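Local coordinates for protein fusolin (Unidentified entomopoxvirus, PDB 4YN2) that forms the crystalline spindles of an insect poxvirus that enhance virulence, and probably acts on chitin as a lytic polysaccharide monooxygenase, at residues S18-T23 / E61-N66. Sequence-based numbering, arbitrary orientation.
Sequences SFWYPT and EFQQDN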
# COMPACT_ATOMS: atom_id res chain seq x y z
N SER A 18 15.88 -5.67 -7.15
CA SER A 18 17.29 -5.44 -7.53
C SER A 18 17.45 -4.01 -8.06
O SER A 18 17.60 -3.79 -9.26
CB SER A 18 17.74 -6.46 -8.58
OG SER A 18 19.09 -6.26 -8.97
N PHE A 19 17.41 -3.03 -7.15
CA PHE A 19 17.50 -1.61 -7.49
C PHE A 19 18.94 -1.10 -7.51
O PHE A 19 19.15 0.01 -7.99
CB PHE A 19 16.66 -0.75 -6.52
CG PHE A 19 17.16 -0.66 -5.09
CD1 PHE A 19 18.03 0.35 -4.71
CD2 PHE A 19 16.64 -1.48 -4.10
CE1 PHE A 19 18.47 0.45 -3.39
CE2 PHE A 19 17.07 -1.37 -2.78
CZ PHE A 19 17.98 -0.39 -2.44
N TRP A 20 19.91 -1.86 -6.97
CA TRP A 20 21.31 -1.43 -6.92
C TRP A 20 21.99 -1.52 -8.29
O TRP A 20 22.88 -0.73 -8.58
CB TRP A 20 22.11 -2.27 -5.91
CG TRP A 20 21.68 -2.07 -4.49
CD1 TRP A 20 21.04 -2.96 -3.69
CD2 TRP A 20 21.88 -0.90 -3.71
NE1 TRP A 20 20.78 -2.40 -2.47
CE2 TRP A 20 21.30 -1.14 -2.44
CE3 TRP A 20 22.47 0.34 -3.96
CZ2 TRP A 20 21.32 -0.18 -1.43
CZ3 TRP A 20 22.45 1.30 -2.96
CH2 TRP A 20 21.89 1.03 -1.71
N TYR A 21 21.59 -2.49 -9.10
CA TYR A 21 22.17 -2.73 -10.41
C TYR A 21 21.18 -3.47 -11.32
O TYR A 21 20.60 -4.47 -10.90
CB TYR A 21 23.47 -3.57 -10.26
CG TYR A 21 24.22 -3.76 -11.57
CD1 TYR A 21 23.93 -4.83 -12.40
CD2 TYR A 21 25.27 -2.93 -11.92
CE1 TYR A 21 24.61 -5.01 -13.60
CE2 TYR A 21 25.97 -3.11 -13.11
CZ TYR A 21 25.65 -4.17 -13.94
OH TYR A 21 26.31 -4.38 -15.12
N PRO A 22 21.01 -3.07 -12.60
CA PRO A 22 21.58 -1.88 -13.26
C PRO A 22 21.09 -0.60 -12.58
O PRO A 22 20.01 -0.55 -11.99
CB PRO A 22 21.08 -2.02 -14.70
CG PRO A 22 19.85 -2.83 -14.62
CD PRO A 22 20.09 -3.79 -13.49
N THR A 23 21.92 0.44 -12.65
CA THR A 23 21.67 1.69 -11.93
C THR A 23 20.54 2.56 -12.52
O THR A 23 20.16 3.53 -11.87
CB THR A 23 22.95 2.49 -11.82
OG1 THR A 23 23.40 2.77 -13.14
CG2 THR A 23 24.01 1.78 -11.01
N GLU A 61 16.15 6.41 -1.92
CA GLU A 61 14.72 6.24 -1.73
C GLU A 61 14.38 4.83 -1.25
O GLU A 61 13.55 4.67 -0.35
CB GLU A 61 13.99 6.58 -3.05
CG GLU A 61 12.52 6.24 -3.10
CD GLU A 61 11.88 6.78 -4.35
OE1 GLU A 61 12.30 6.40 -5.47
OE2 GLU A 61 10.97 7.62 -4.22
N PHE A 62 15.04 3.80 -1.80
CA PHE A 62 14.79 2.43 -1.37
C PHE A 62 15.73 1.95 -0.29
O PHE A 62 15.31 1.12 0.51
CB PHE A 62 14.82 1.47 -2.55
CG PHE A 62 13.77 1.71 -3.62
CD1 PHE A 62 12.60 2.43 -3.33
CD2 PHE A 62 13.85 1.09 -4.85
CE1 PHE A 62 11.64 2.65 -4.32
CE2 PHE A 62 12.88 1.29 -5.83
CZ PHE A 62 11.80 2.10 -5.56
N GLN A 63 16.97 2.47 -0.20
CA GLN A 63 17.90 2.07 0.86
C GLN A 63 17.36 2.51 2.21
O GLN A 63 17.52 1.79 3.19
CB GLN A 63 19.30 2.67 0.62
CG GLN A 63 20.31 2.33 1.74
CD GLN A 63 21.63 3.04 1.62
OE1 GLN A 63 21.92 3.70 0.63
NE2 GLN A 63 22.44 2.95 2.66
N GLN A 64 16.73 3.69 2.27
CA GLN A 64 16.19 4.23 3.51
C GLN A 64 14.76 3.76 3.77
O GLN A 64 13.97 4.53 4.30
CB GLN A 64 16.24 5.77 3.47
CG GLN A 64 17.61 6.36 3.28
CD GLN A 64 18.55 5.96 4.37
OE1 GLN A 64 19.40 5.10 4.18
NE2 GLN A 64 18.38 6.53 5.55
N ASP A 65 14.45 2.48 3.52
CA ASP A 65 13.11 1.90 3.72
C ASP A 65 12.68 1.91 5.19
O ASP A 65 11.48 2.04 5.47
CB ASP A 65 13.04 0.47 3.16
CG ASP A 65 14.08 -0.54 3.65
OD1 ASP A 65 14.89 -0.18 4.54
OD2 ASP A 65 14.08 -1.68 3.14
N ASN A 66 13.64 1.88 6.13
CA ASN A 66 13.36 1.95 7.56
C ASN A 66 13.39 3.41 8.11
O ASN A 66 13.26 3.59 9.31
CB ASN A 66 14.33 1.08 8.37
CG ASN A 66 15.76 1.56 8.39
OD1 ASN A 66 16.22 2.27 7.49
ND2 ASN A 66 16.50 1.20 9.42
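Phe19 meets Phe62 in a T-shaped (edge-to-face) aromatic pair that joins the loop between helices 10-15 and 31-48 to the C-terminal end of helix 51-63. These elements belong to the helical part of the chain, which packs beside the β-sheets of the lytic polysaccharide monooxygenase fold. The ring planes lie at 85° and the centroids are 5.4 Å apart, with the edge of Phe62 turned to the face of Phe19. The same face also receives a CH-pi contact, Phe62 CB standing 3.6 Å from the centroid of the Phe19 ring and close to its normal. Phe19 CB points toward the helix segment, and CG, set between the backbone N and the carbonyl carbon (chi1 69°), puts the ring face against Phe62. The edge atom of the T is Phe62 CD2, 3.8 Å from both CB and CG of Phe19. At the far end of the Phe19 ring, CZ approaches the backbone N of Gln63 obliquely, at 3.8 Å. Ile28 also touches Phe19, while Ala36 and Tyr37 of helix 31-48 pack on Phe62. Trp20 follows, its CD1 over the centre of the opposite face of Phe19, so that ring has Trp20 on one face and Phe62 CB on the other. CH2 and CZ2 of the Trp20 benzene ring reach CB and CG of the exposed Gln63, whose chain is extended beyond CG, which lies anti to the backbone N; the two side chains cross at about a right angle. The amide meets the indole at its edge rather than stacking on it: the planes are 59° apart, and Gln63 OE1 lies near the ring plane, 3.6 Å from Trp20 CH2.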